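Local coordinates for protein putative NADPH:quinone reductase (Bacillus thuringiensis, PDB 3GMS) that probably catalyses the NADPH-dependent reduction of quinones, as a putative quinone reductase with a GroES-like domain and a Rossmann domain, at residues L140-N145 with L168-I173; D32-V37 with Y102-A107; H11-P16 with H58-P63. All coordinates share one frame; numbering follows the deposited sequence.

Contact 1: L140-N145 with L168-I173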
ATOM      1  N   LEU A 140      -7.026 -13.755  -5.140  1.00 26.29           N
ATOM      2  CA  LEU A 140      -6.845 -14.476  -6.402  1.00 27.13           C
ATOM      3  C   LEU A 140      -6.435 -15.930  -6.175  1.00 28.05           C
ATOM      4  O   LEU A 140      -6.646 -16.767  -7.056  1.00 28.34           O
ATOM      5  CB  LEU A 140      -5.822 -13.785  -7.302  1.00 26.58           C
ATOM      6  CG  LEU A 140      -6.082 -12.349  -7.752  1.00 27.56           C
ATOM      7  CD1 LEU A 140      -4.812 -11.821  -8.434  1.00 26.22           C
ATOM      8  CD2 LEU A 140      -7.291 -12.213  -8.693  1.00 23.49           C
ATOM      9  N   ASN A 141      -5.859 -16.216  -5.013  1.00 28.32           N
ATOM     10  CA  ASN A 141      -5.314 -17.526  -4.685  1.00 29.39           C
ATOM     11  C   ASN A 141      -4.562 -18.144  -5.873  1.00 29.94           C
ATOM     12  O   ASN A 141      -4.954 -19.209  -6.396  1.00 29.31           O
ATOM     13  CB  ASN A 141      -6.422 -18.470  -4.221  1.00 30.54           C
ATOM     14  CG  ASN A 141      -5.881 -19.764  -3.687  1.00 32.21           C
ATOM     15  OD1 ASN A 141      -4.699 -19.864  -3.330  1.00 36.17           O
ATOM     16  ND2 ASN A 141      -6.739 -20.778  -3.630  1.00 37.23           N
ATOM     17  N   LEU A 142      -3.500 -17.459  -6.288  1.00 29.28           N
ATOM     18  CA  LEU A 142      -2.748 -17.852  -7.485  1.00 29.11           C
ATOM     19  C   LEU A 142      -2.081 -19.195  -7.275  1.00 30.27           C
ATOM     20  O   LEU A 142      -1.526 -19.493  -6.214  1.00 29.65           O
ATOM     21  CB  LEU A 142      -1.707 -16.805  -7.869  1.00 27.84           C
ATOM     22  CG  LEU A 142      -2.240 -15.413  -8.278  1.00 25.86           C
ATOM     23  CD1 LEU A 142      -1.057 -14.416  -8.224  1.00 24.65           C
ATOM     24  CD2 LEU A 142      -2.958 -15.431  -9.639  1.00 26.81           C
ATOM     25  N   GLN A 143      -2.097 -19.980  -8.339  1.00 31.47           N
ATOM     26  CA  GLN A 143      -1.524 -21.318  -8.333  1.00 32.94           C
ATOM     27  C   GLN A 143      -0.203 -21.308  -9.059  1.00 32.57           C
ATOM     28  O   GLN A 143       0.084 -20.397  -9.833  1.00 31.88           O
ATOM     29  CB  GLN A 143      -2.494 -22.312  -9.017  1.00 33.20           C
ATOM     30  CG  GLN A 143      -3.813 -22.532  -8.253  1.00 37.25           C
ATOM     31  CD  GLN A 143      -3.604 -22.887  -6.781  1.00 42.06           C
ATOM     32  OE1 GLN A 143      -2.993 -23.906  -6.445  1.00 45.07           O
ATOM     33  NE2 GLN A 143      -4.118 -22.044  -5.893  1.00 42.31           N
ATOM     34  N   ARG A 144       0.619 -22.318  -8.792  1.00 33.19           N
ATOM     35  CA  ARG A 144       1.885 -22.474  -9.501  1.00 34.09           C
ATOM     36  C   ARG A 144       1.707 -22.297 -11.025  1.00 33.12           C
ATOM     37  O   ARG A 144       0.815 -22.879 -11.635  1.00 32.68           O
ATOM     38  CB  ARG A 144       2.536 -23.832  -9.158  1.00 35.69           C
ATOM     39  CG  ARG A 144       3.856 -24.116  -9.916  1.00 39.92           C
ATOM     40  CD  ARG A 144       4.500 -25.472  -9.509  1.00 47.63           C
ATOM     41  NE  ARG A 144       5.119 -25.412  -8.182  1.00 51.39           N
ATOM     42  CZ  ARG A 144       6.340 -24.934  -7.933  1.00 53.33           C
ATOM     43  NH1 ARG A 144       6.791 -24.915  -6.687  1.00 55.38           N
ATOM     44  NH2 ARG A 144       7.111 -24.463  -8.917  1.00 54.58           N
ATOM     45  N   ASN A 145       2.520 -21.430 -11.607  1.00 32.36           N
ATOM     46  CA  ASN A 145       2.520 -21.145 -13.047  1.00 32.33           C
ATOM     47  C   ASN A 145       1.355 -20.314 -13.594  1.00 31.19           C
ATOM     48  O   ASN A 145       1.267 -20.083 -14.807  1.00 30.52           O
ATOM     49  CB  ASN A 145       2.731 -22.434 -13.860  1.00 33.19           C
ATOM     50  CG  ASN A 145       4.068 -23.081 -13.557  1.00 36.26           C
ATOM     51  OD1 ASN A 145       5.087 -22.398 -13.387  1.00 37.28           O
ATOM     52  ND2 ASN A 145       4.069 -24.398 -13.457  1.00 40.63           N
ATOM     53  N   LEU A 168       6.126 -17.091  -4.840  1.00 29.20           N
ATOM     54  CA  LEU A 168       4.920 -17.936  -4.959  1.00 30.50           C
ATOM     55  C   LEU A 168       4.856 -18.732  -6.274  1.00 30.67           C
ATOM     56  O   LEU A 168       3.864 -19.426  -6.543  1.00 30.88           O
ATOM     57  CB  LEU A 168       3.644 -17.085  -4.763  1.00 29.65           C
ATOM     58  CG  LEU A 168       3.528 -16.345  -3.412  1.00 28.49           C
ATOM     59  CD1 LEU A 168       2.386 -15.342  -3.505  1.00 28.12           C
ATOM     60  CD2 LEU A 168       3.367 -17.275  -2.212  1.00 30.74           C
ATOM     61  N   ASN A 169       5.912 -18.635  -7.073  1.00 31.03           N
ATOM     62  CA  ASN A 169       6.059 -19.417  -8.322  1.00 31.57           C
ATOM     63  C   ASN A 169       4.932 -19.217  -9.319  1.00 31.46           C
ATOM     64  O   ASN A 169       4.307 -20.178  -9.768  1.00 32.69           O
ATOM     65  CB  ASN A 169       6.222 -20.911  -7.999  1.00 33.01           C
ATOM     66  CG  ASN A 169       7.341 -21.172  -7.027  1.00 36.12           C
ATOM     67  OD1 ASN A 169       8.509 -20.911  -7.325  1.00 41.58           O
ATOM     68  ND2 ASN A 169       7.000 -21.702  -5.860  1.00 41.84           N
ATOM     69  N   PHE A 170       4.661 -17.968  -9.683  1.00 29.79           N
ATOM     70  CA  PHE A 170       3.719 -17.681 -10.741  1.00 28.34           C
ATOM     71  C   PHE A 170       4.423 -16.754 -11.686  1.00 27.80           C
ATOM     72  O   PHE A 170       5.531 -16.302 -11.395  1.00 27.89           O
ATOM     73  CB  PHE A 170       2.380 -17.108 -10.235  1.00 27.84           C
ATOM     74  CG  PHE A 170       2.492 -15.758  -9.542  1.00 26.26           C
ATOM     75  CD1 PHE A 170       2.543 -14.578 -10.272  1.00 26.15           C
ATOM     76  CD2 PHE A 170       2.467 -15.694  -8.156  1.00 25.86           C
ATOM     77  CE1 PHE A 170       2.609 -13.335  -9.659  1.00 25.91           C
ATOM     78  CE2 PHE A 170       2.548 -14.482  -7.506  1.00 25.66           C
ATOM     79  CZ  PHE A 170       2.607 -13.277  -8.241  1.00 23.25           C
ATOM     80  N   ARG A 171       3.802 -16.515 -12.835  1.00 27.48           N
ATOM     81  CA  ARG A 171       4.422 -15.781 -13.908  1.00 27.02           C
ATOM     82  C   ARG A 171       3.810 -14.387 -13.929  1.00 27.05           C
ATOM     83  O   ARG A 171       2.597 -14.243 -14.118  1.00 26.73           O
ATOM     84  CB  ARG A 171       4.194 -16.543 -15.237  1.00 27.87           C
ATOM     85  CG  ARG A 171       4.878 -15.922 -16.430  1.00 30.88           C
ATOM     86  CD  ARG A 171       4.704 -16.762 -17.724  1.00 33.22           C
ATOM     87  NE  ARG A 171       5.388 -16.108 -18.843  1.00 37.13           N
ATOM     88  CZ  ARG A 171       4.928 -16.074 -20.093  1.00 39.55           C
ATOM     89  NH1 ARG A 171       3.765 -16.661 -20.378  1.00 38.28           N
ATOM     90  NH2 ARG A 171       5.618 -15.440 -21.052  1.00 39.23           N
ATOM     91  N   LEU A 172       4.634 -13.356 -13.702  1.00 25.91           N
ATOM     92  CA  LEU A 172       4.146 -11.990 -13.781  1.00 25.58           C
ATOM     93  C   LEU A 172       4.427 -11.327 -15.104  1.00 25.48           C
ATOM     94  O   LEU A 172       5.574 -11.237 -15.552  1.00 25.64           O
ATOM     95  CB  LEU A 172       4.727 -11.107 -12.649  1.00 25.53           C
ATOM     96  CG  LEU A 172       4.423  -9.609 -12.806  1.00 25.17           C
ATOM     97  CD1 LEU A 172       2.965  -9.290 -12.426  1.00 23.27           C
ATOM     98  CD2 LEU A 172       5.368  -8.762 -11.958  1.00 27.81           C
ATOM     99  N   ILE A 173       3.370 -10.844 -15.723  1.00 25.30           N
ATOM    100  CA  ILE A 173       3.510  -9.916 -16.805  1.00 25.72           C
ATOM    101  C   ILE A 173       3.235  -8.495 -16.310  1.00 26.01           C
ATOM    102  O   ILE A 173       2.082  -8.081 -16.065  1.00 25.88           O
ATOM    103  CB  ILE A 173       2.624 -10.323 -18.048  1.00 25.46           C
ATOM    104  CG1 ILE A 173       2.995 -11.731 -18.550  1.00 25.64           C
ATOM    105  CG2 ILE A 173       2.725  -9.209 -19.147  1.00 25.83           C
ATOM    106  CD1 ILE A 173       1.946 -12.388 -19.486  1.00 26.40           C
TER

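Contact 2: D32-V37 with Y102-A107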
ATOM      1  N   ASP A  32      -8.331   1.709  28.301  1.00 38.98           N
ATOM      2  CA  ASP A  32      -7.868   0.408  28.801  1.00 39.66           C
ATOM      3  C   ASP A  32      -7.048  -0.476  27.857  1.00 39.12           C
ATOM      4  O   ASP A  32      -6.107  -1.138  28.314  1.00 39.51           O
ATOM      5  CB  ASP A  32      -9.038  -0.420  29.363  1.00 40.56           C
ATOM      6  CG  ASP A  32      -9.686   0.217  30.580  1.00 43.31           C
ATOM      7  OD1 ASP A  32      -8.948   0.814  31.400  1.00 45.20           O
ATOM      8  OD2 ASP A  32     -10.934   0.090  30.713  1.00 46.40           O
ATOM      9  N   ASN A  33      -7.412  -0.536  26.572  1.00 37.75           N
ATOM     10  CA  ASN A  33      -6.704  -1.436  25.646  1.00 37.20           C
ATOM     11  C   ASN A  33      -5.803  -0.691  24.641  1.00 35.18           C
ATOM     12  O   ASN A  33      -5.390  -1.277  23.638  1.00 35.08           O
ATOM     13  CB  ASN A  33      -7.674  -2.388  24.904  1.00 37.64           C
ATOM     14  CG  ASN A  33      -7.000  -3.728  24.469  1.00 42.53           C
ATOM     15  OD1 ASN A  33      -6.190  -4.319  25.211  1.00 47.26           O
ATOM     16  ND2 ASN A  33      -7.340  -4.205  23.259  1.00 45.81           N
ATOM     17  N   GLU A  34      -5.471   0.563  24.941  1.00 33.84           N
ATOM     18  CA  GLU A  34      -4.700   1.415  24.004  1.00 32.55           C
ATOM     19  C   GLU A  34      -3.188   1.328  24.190  1.00 30.73           C
ATOM     20  O   GLU A  34      -2.687   1.091  25.296  1.00 30.35           O
ATOM     21  CB  GLU A  34      -5.084   2.883  24.146  1.00 32.92           C
ATOM     22  CG  GLU A  34      -6.448   3.267  23.633  1.00 35.95           C
ATOM     23  CD  GLU A  34      -6.644   4.780  23.568  1.00 38.58           C
ATOM     24  OE1 GLU A  34      -6.317   5.508  24.544  1.00 35.18           O
ATOM     25  OE2 GLU A  34      -7.137   5.235  22.522  1.00 39.75           O
ATOM     26  N   VAL A  35      -2.466   1.544  23.089  1.00 27.98           N
ATOM     27  CA  VAL A  35      -1.005   1.577  23.114  1.00 26.67           C
ATOM     28  C   VAL A  35      -0.634   2.975  22.589  1.00 26.25           C
ATOM     29  O   VAL A  35      -1.254   3.435  21.645  1.00 25.70           O
ATOM     30  CB  VAL A  35      -0.418   0.419  22.256  1.00 26.38           C
ATOM     31  CG1 VAL A  35       1.100   0.521  22.145  1.00 27.15           C
ATOM     32  CG2 VAL A  35      -0.827  -0.940  22.894  1.00 25.61           C
ATOM     33  N   PHE A  36       0.341   3.630  23.223  1.00 25.32           N
ATOM     34  CA  PHE A  36       0.679   5.021  22.938  1.00 24.93           C
ATOM     35  C   PHE A  36       2.118   5.029  22.384  1.00 24.43           C
ATOM     36  O   PHE A  36       3.056   4.625  23.091  1.00 26.20           O
ATOM     37  CB  PHE A  36       0.557   5.817  24.259  1.00 24.61           C
ATOM     38  CG  PHE A  36       0.931   7.271  24.149  1.00 23.95           C
ATOM     39  CD1 PHE A  36       0.062   8.173  23.577  1.00 24.95           C
ATOM     40  CD2 PHE A  36       2.151   7.739  24.662  1.00 26.29           C
ATOM     41  CE1 PHE A  36       0.399   9.506  23.489  1.00 26.39           C
ATOM     42  CE2 PHE A  36       2.495   9.062  24.576  1.00 26.97           C
ATOM     43  CZ  PHE A  36       1.616   9.957  23.995  1.00 25.92           C
ATOM     44  N   VAL A  37       2.305   5.470  21.129  1.00 23.45           N
ATOM     45  CA  VAL A  37       3.549   5.204  20.441  1.00 22.32           C
ATOM     46  C   VAL A  37       4.157   6.514  19.931  1.00 21.76           C
ATOM     47  O   VAL A  37       3.474   7.303  19.238  1.00 21.22           O
ATOM     48  CB  VAL A  37       3.249   4.247  19.239  1.00 21.80           C
ATOM     49  CG1 VAL A  37       4.513   4.026  18.405  1.00 21.81           C
ATOM     50  CG2 VAL A  37       2.704   2.883  19.758  1.00 21.75           C
ATOM     51  N   TYR A 102       2.681  11.491  18.289  1.00 23.70           N
ATOM     52  CA  TYR A 102       2.263  10.337  19.054  1.00 22.72           C
ATOM     53  C   TYR A 102       1.003   9.720  18.476  1.00 22.53           C
ATOM     54  O   TYR A 102       0.015  10.422  18.234  1.00 23.54           O
ATOM     55  CB  TYR A 102       1.924  10.745  20.492  1.00 23.78           C
ATOM     56  CG  TYR A 102       3.055  11.410  21.251  1.00 24.00           C
ATOM     57  CD1 TYR A 102       4.081  10.648  21.802  1.00 26.65           C
ATOM     58  CD2 TYR A 102       3.072  12.787  21.426  1.00 26.28           C
ATOM     59  CE1 TYR A 102       5.121  11.243  22.532  1.00 28.37           C
ATOM     60  CE2 TYR A 102       4.102  13.410  22.155  1.00 29.08           C
ATOM     61  CZ  TYR A 102       5.115  12.625  22.702  1.00 31.35           C
ATOM     62  OH  TYR A 102       6.130  13.169  23.440  1.00 32.23           O
ATOM     63  N   VAL A 103       0.984   8.392  18.368  1.00 22.49           N
ATOM     64  CA  VAL A 103      -0.148   7.669  17.764  1.00 21.98           C
ATOM     65  C   VAL A 103      -0.661   6.620  18.745  1.00 22.05           C
ATOM     66  O   VAL A 103       0.135   5.874  19.315  1.00 22.84           O
ATOM     67  CB  VAL A 103       0.297   6.953  16.460  1.00 22.09           C
ATOM     68  CG1 VAL A 103      -0.808   5.986  15.938  1.00 23.60           C
ATOM     69  CG2 VAL A 103       0.656   8.016  15.420  1.00 21.27           C
ATOM     70  N   LYS A 104      -1.973   6.570  18.935  1.00 23.35           N
ATOM     71  CA  LYS A 104      -2.609   5.483  19.696  1.00 24.21           C
ATOM     72  C   LYS A 104      -3.390   4.560  18.814  1.00 24.67           C
ATOM     73  O   LYS A 104      -3.994   5.005  17.825  1.00 25.12           O
ATOM     74  CB  LYS A 104      -3.587   6.057  20.727  1.00 24.93           C
ATOM     75  CG  LYS A 104      -2.946   7.050  21.678  1.00 28.46           C
ATOM     76  CD  LYS A 104      -3.833   7.269  22.908  1.00 32.69           C
ATOM     77  CE  LYS A 104      -5.135   7.948  22.584  1.00 36.77           C
ATOM     78  NZ  LYS A 104      -4.894   9.105  21.693  1.00 42.01           N
ATOM     79  N   THR A 105      -3.420   3.279  19.191  1.00 24.26           N
ATOM     80  CA  THR A 105      -4.264   2.320  18.537  1.00 25.67           C
ATOM     81  C   THR A 105      -4.536   1.200  19.554  1.00 26.44           C
ATOM     82  O   THR A 105      -3.875   1.144  20.608  1.00 27.84           O
ATOM     83  CB  THR A 105      -3.602   1.688  17.260  1.00 24.92           C
ATOM     84  OG1 THR A 105      -4.566   0.859  16.592  1.00 24.21           O
ATOM     85  CG2 THR A 105      -2.383   0.813  17.646  1.00 24.21           C
ATOM     86  N   SER A 106      -5.473   0.329  19.231  1.00 26.32           N
ATOM     87  CA  SER A 106      -5.756  -0.838  20.069  1.00 26.49           C
ATOM     88  C   SER A 106      -4.542  -1.787  20.118  1.00 27.12           C
ATOM     89  O   SER A 106      -3.863  -2.026  19.086  1.00 25.36           O
ATOM     90  CB  SER A 106      -6.994  -1.574  19.538  1.00 27.17           C
ATOM     91  OG  SER A 106      -7.054  -2.905  20.038  1.00 31.89           O
ATOM     92  N   ALA A 107      -4.274  -2.352  21.302  1.00 26.27           N
ATOM     93  CA  ALA A 107      -3.261  -3.420  21.410  1.00 27.16           C
ATOM     94  C   ALA A 107      -3.376  -4.516  20.354  1.00 26.36           C
ATOM     95  O   ALA A 107      -2.359  -5.073  19.935  1.00 27.54           O
ATOM     96  CB  ALA A 107      -3.285  -4.056  22.792  1.00 27.12           C
TER

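Contact 3: H11-P16 with H58-P63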
ATOM      1  N   HIS A  11      -8.721  20.417   8.026  1.00 27.75           N
ATOM      2  CA  HIS A  11     -10.074  20.725   8.525  1.00 28.70           C
ATOM      3  C   HIS A  11     -11.084  20.742   7.388  1.00 27.52           C
ATOM      4  O   HIS A  11     -12.279  20.690   7.638  1.00 28.75           O
ATOM      5  CB  HIS A  11     -10.077  22.060   9.270  1.00 28.86           C
ATOM      6  CG  HIS A  11      -9.197  22.076  10.474  1.00 29.31           C
ATOM      7  ND1 HIS A  11      -9.681  21.933  11.757  1.00 29.96           N
ATOM      8  CD2 HIS A  11      -7.857  22.219  10.591  1.00 30.13           C
ATOM      9  CE1 HIS A  11      -8.674  21.972  12.609  1.00 30.85           C
ATOM     10  NE2 HIS A  11      -7.557  22.156  11.928  1.00 30.89           N
ATOM     11  N   LYS A  12     -10.592  20.787   6.150  1.00 27.15           N
ATOM     12  CA  LYS A  12     -11.427  20.666   4.973  1.00 27.78           C
ATOM     13  C   LYS A  12     -10.715  19.763   3.978  1.00 28.05           C
ATOM     14  O   LYS A  12      -9.473  19.639   4.016  1.00 27.63           O
ATOM     15  CB  LYS A  12     -11.650  22.049   4.305  1.00 27.20           C
ATOM     16  CG  LYS A  12     -12.238  23.111   5.204  1.00 28.01           C
ATOM     17  CD  LYS A  12     -12.692  24.266   4.294  1.00 30.26           C
ATOM     18  CE  LYS A  12     -13.446  25.334   5.077  1.00 27.78           C
ATOM     19  NZ  LYS A  12     -12.540  26.163   5.930  1.00 25.39           N
ATOM     20  N   PHE A  13     -11.480  19.132   3.094  1.00 27.52           N
ATOM     21  CA  PHE A  13     -10.882  18.401   1.993  1.00 28.32           C
ATOM     22  C   PHE A  13     -10.396  19.410   0.953  1.00 29.25           C
ATOM     23  O   PHE A  13     -10.914  20.532   0.876  1.00 29.75           O
ATOM     24  CB  PHE A  13     -11.885  17.427   1.355  1.00 27.33           C
ATOM     25  CG  PHE A  13     -12.413  16.368   2.299  1.00 28.88           C
ATOM     26  CD1 PHE A  13     -11.553  15.443   2.909  1.00 28.46           C
ATOM     27  CD2 PHE A  13     -13.794  16.267   2.538  1.00 31.14           C
ATOM     28  CE1 PHE A  13     -12.056  14.448   3.772  1.00 27.27           C
ATOM     29  CE2 PHE A  13     -14.310  15.274   3.397  1.00 32.92           C
ATOM     30  CZ  PHE A  13     -13.437  14.360   4.005  1.00 31.18           C
ATOM     31  N   GLY A  14      -9.380  19.030   0.194  1.00 29.50           N
ATOM     32  CA  GLY A  14      -8.888  19.840  -0.922  1.00 30.10           C
ATOM     33  C   GLY A  14      -7.499  19.394  -1.282  1.00 30.88           C
ATOM     34  O   GLY A  14      -7.064  18.312  -0.869  1.00 29.78           O
ATOM     35  N   ASN A  15      -6.807  20.202  -2.070  1.00 30.81           N
ATOM     36  CA  ASN A  15      -5.399  19.934  -2.388  1.00 31.92           C
ATOM     37  C   ASN A  15      -4.605  19.933  -1.085  1.00 31.11           C
ATOM     38  O   ASN A  15      -4.756  20.817  -0.261  1.00 29.05           O
ATOM     39  CB  ASN A  15      -4.852  21.010  -3.338  1.00 33.58           C
ATOM     40  CG  ASN A  15      -5.591  21.058  -4.661  1.00 37.16           C
ATOM     41  OD1 ASN A  15      -5.972  20.026  -5.215  1.00 42.76           O
ATOM     42  ND2 ASN A  15      -5.760  22.275  -5.208  1.00 42.10           N
ATOM     43  N   PRO A  16      -3.777  18.893  -0.865  1.00 30.92           N
ATOM     44  CA  PRO A  16      -3.046  18.867   0.404  1.00 31.27           C
ATOM     45  C   PRO A  16      -2.242  20.154   0.637  1.00 30.99           C
ATOM     46  O   PRO A  16      -2.127  20.630   1.780  1.00 30.43           O
ATOM     47  CB  PRO A  16      -2.128  17.644   0.248  1.00 30.65           C
ATOM     48  CG  PRO A  16      -2.907  16.718  -0.637  1.00 30.18           C
ATOM     49  CD  PRO A  16      -3.555  17.673  -1.662  1.00 31.79           C
ATOM     50  N   HIS A  58     -17.775  10.872   2.844  1.00 50.34           N
ATOM     51  CA  HIS A  58     -18.810  10.359   3.738  1.00 51.10           C
ATOM     52  C   HIS A  58     -18.250   9.458   4.836  1.00 50.08           C
ATOM     53  O   HIS A  58     -18.890   9.264   5.876  1.00 50.71           O
ATOM     54  CB  HIS A  58     -19.929   9.684   2.928  1.00 51.90           C
ATOM     55  CG  HIS A  58     -20.453  10.543   1.814  1.00 54.95           C
ATOM     56  ND1 HIS A  58     -21.116  11.734   2.043  1.00 57.51           N
ATOM     57  CD2 HIS A  58     -20.378  10.408   0.466  1.00 57.10           C
ATOM     58  CE1 HIS A  58     -21.441  12.284   0.884  1.00 58.85           C
ATOM     59  NE2 HIS A  58     -21.007  11.500  -0.088  1.00 58.76           N
ATOM     60  N   ARG A  59     -17.055   8.918   4.623  1.00 48.45           N
ATOM     61  CA  ARG A  59     -16.462   8.055   5.639  1.00 47.01           C
ATOM     62  C   ARG A  59     -15.270   8.635   6.403  1.00 45.20           C
ATOM     63  O   ARG A  59     -14.852   8.063   7.408  1.00 45.70           O
ATOM     64  CB  ARG A  59     -16.165   6.639   5.104  1.00 47.30           C
ATOM     65  CG  ARG A  59     -15.891   6.495   3.587  1.00 48.99           C
ATOM     66  CD  ARG A  59     -15.414   5.065   3.294  1.00 49.46           C
ATOM     67  NE  ARG A  59     -14.032   4.900   3.746  1.00 50.71           N
ATOM     68  CZ  ARG A  59     -12.970   4.841   2.942  1.00 51.35           C
ATOM     69  NH1 ARG A  59     -13.111   4.869   1.620  1.00 51.66           N
ATOM     70  NH2 ARG A  59     -11.763   4.721   3.464  1.00 49.46           N
ATOM     71  N   ILE A  60     -14.730   9.771   5.966  1.00 42.39           N
ATOM     72  CA  ILE A  60     -13.638  10.407   6.720  1.00 40.10           C
ATOM     73  C   ILE A  60     -14.167  11.659   7.413  1.00 38.51           C
ATOM     74  O   ILE A  60     -14.471  12.626   6.730  1.00 37.99           O
ATOM     75  CB  ILE A  60     -12.420  10.823   5.822  1.00 39.58           C
ATOM     76  CG1 ILE A  60     -11.964   9.685   4.874  1.00 40.68           C
ATOM     77  CG2 ILE A  60     -11.282  11.339   6.691  1.00 37.89           C
ATOM     78  CD1 ILE A  60     -11.048   8.596   5.512  1.00 40.38           C
ATOM     79  N   PRO A  61     -14.269  11.639   8.756  1.00 37.17           N
ATOM     80  CA  PRO A  61     -14.695  12.781   9.569  1.00 36.15           C
ATOM     81  C   PRO A  61     -13.619  13.841   9.533  1.00 35.49           C
ATOM     82  O   PRO A  61     -12.429  13.496   9.445  1.00 35.10           O
ATOM     83  CB  PRO A  61     -14.740  12.216  11.002  1.00 36.29           C
ATOM     84  CG  PRO A  61     -14.702  10.768  10.865  1.00 36.69           C
ATOM     85  CD  PRO A  61     -13.957  10.469   9.598  1.00 37.45           C
ATOM     86  N   LEU A  62     -14.027  15.106   9.598  1.00 33.70           N
ATOM     87  CA  LEU A  62     -13.100  16.235   9.686  1.00 32.41           C
ATOM     88  C   LEU A  62     -13.177  16.837  11.078  1.00 31.61           C
ATOM     89  O   LEU A  62     -14.252  16.846  11.675  1.00 32.95           O
ATOM     90  CB  LEU A  62     -13.448  17.294   8.640  1.00 32.13           C
ATOM     91  CG  LEU A  62     -13.267  16.852   7.187  1.00 32.78           C
ATOM     92  CD1 LEU A  62     -13.999  17.810   6.254  1.00 33.41           C
ATOM     93  CD2 LEU A  62     -11.758  16.786   6.876  1.00 33.73           C
ATOM     94  N   PRO A  63     -12.046  17.314  11.626  1.00 30.63           N
ATOM     95  CA  PRO A  63     -10.750  17.305  10.985  1.00 29.06           C
ATOM     96  C   PRO A  63     -10.141  15.903  11.057  1.00 28.85           C
ATOM     97  O   PRO A  63     -10.599  15.059  11.858  1.00 27.16           O
ATOM     98  CB  PRO A  63      -9.943  18.277  11.829  1.00 29.73           C
ATOM     99  CG  PRO A  63     -10.506  18.099  13.246  1.00 30.17           C
ATOM    100  CD  PRO A  63     -11.979  17.799  13.024  1.00 30.89           C
TER

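Contact 1: L140-N145 with L168-I173
Asn-169 meets both Arg-144 and Asn-145. The backbone O of Asn-169 accepts the N-H of Asn-145 at 2.9 Å, a nearly straight bond (172° at the hydrogen). Asn-169 O is also approached by Arg-144 CA at 3.3 Å, a CA-H...O contact. The amide of Asn-169 lies beside the Arg-144 guanidinium and is stacked on it, with the planes 21° apart. CB of Asn-169 sits over one face, toward the rim. The chain of Arg-144 runs out and bends at chi3, and its guanidinium lies against the Asn-169 amide. Arg-144 NH1 is 3.3 Å from Asn-169 ND2, but both are donors, so this is stacking and not a bond. Asn-169 has positive phi, and here the chain leaves helical geometry.

The Phe-170 ring is met by Leu-142. Leu-142 CD1 stands over the centre of one face, 3.7 Å from the Phe-170 ring centroid and 11° off the normal, a CH-pi contact. Phe-170 also touches Cys-136, Ser-165 and Leu-148, of helix 127-139, helix 156-168 and strand 147-150. Arg-171 then begins strand 171-176, which runs parallel to strand 147-150 in the Rossmann sheet.

The contact joins the lead-in loops of these adjacent strands. The single backbone bond probably sets their spacing, while the stack and the CH-pi contact add packing without charge pairing.

Contact 2: D32-V37 with Y102-A107
Lys-104 and Phe-36 form a non-hydrogen-bonded antiparallel pair, with their side chains on the same face of the sheet. CB of Lys-104 lies 3.6 Å from Val-35 O. Lys-104 CG meets Phe-36 CD1 at 3.7 Å, at the ring edge and in its plane. Lys-104 CD lies by the Glu-34 carboxylate, 3.5 Å from Glu-34 OE1. Lys-104 CE comes closer, 3.3 Å from the same Glu-34 OE1. The chain bends at chi3 (-67°) and again at chi4, and Lys-104 NZ ends 4.5 Å from Glu-34 OE2, too far for a salt bridge. Lys-104 NZ instead forms a salt bridge with Glu-96, while Glu-34 OE1 takes the N-H of Lys-31. The carboxylate thus packs against the lysine methylenes, and its charge may still be felt by the ammonium.

Beyond Lys-104, the rings of Phe-36 and Tyr-102 lie nearly parallel (17°) but slid apart. The Phe-36 and Tyr-102 centroids are 4.9 Å apart and the rings barely overlap. Phe-36 CZ touches Tyr-102 CD1 at 3.4 Å.

The backbones run antiparallel, at 157° between strand directions. Val-35 with Thr-105 and Val-37 with Val-103 each exchange two N-H...O bonds. Ala-107 N adds a bond to Asn-33 O at 2.8 Å, just past the strand end.

Strands 34-43 and 102-106 are antiparallel neighbours in the sheet of the GroES-like domain. Strand 34-43 also bonds to strand 71-77, through Phe-36 with Glu-75 and Asn-76. The side chains of Val-37, Val-103 and Thr-105 turn to the other face and touch Pro-92, at the end of strand 89-92.

Contact 3: H11-P16 with H58-P63
Two surface loops meet where His-11 and Phe-13 pack on Pro-63 and Leu-62. One loop follows strand 4-10 and the other precedes strand 71-77. Pro-63 CB sits over one face of the His-11 ring, 4.0 Å from its centroid and 28° off the normal. This is a CH-pi contact, and the nearest ring atom to Pro-63 CB is His-11 ND1 at 3.7 Å. His-11 NE2 is hydrogen-bonded to Glu-23. The peptide bond before Pro-63 is cis.

CB of Leu-62 points toward the other loop, and both CD1 and CD2 touch the Phe-13 ring. Leu-62 CD1 stands over one face, offset toward the rim, 4.1 Å from the Phe-13 ring centroid. The same Leu-62 CD1 is 3.6 Å from His-11 O. At the ring edge, Phe-13 CZ approaches Ile-60 O at 3.4 Å, near the ring plane, and Ile-60 CB at 4.1 Å. No hydrogen bond crosses the contact.

Leu-62 and Pro-63 also touch Phe-10 and Gln-9 of strand 4-10. This CH-pi and apolar packing joins the loop after strand 4-10 of the two-stranded antiparallel sheet to the loop before strand 71-77, within the GroES-like catalytic part typical of this family.

Contact 2 is the most buried of the three. Contacts 1 and 3 lie at the surface. Contact 2 is a run of backbone bonds between strands of the GroES-like domain, with side chains packed on both faces. Contact 3 lies in the same part of the fold, and joins loops through CH-pi and apolar packing without hydrogen bonds. The centres of contact 2 and contact 3 are about 23 Å apart, and their segments alternate along the chain. Contact 1 belongs to the Rossmann part, on the opposite side of the chain's centre from both. The centres of contact 1 and contact 2 are about 38 Å apart. Contact 1 lies between them in chemistry, with a single backbone bond beside a CH-pi contact.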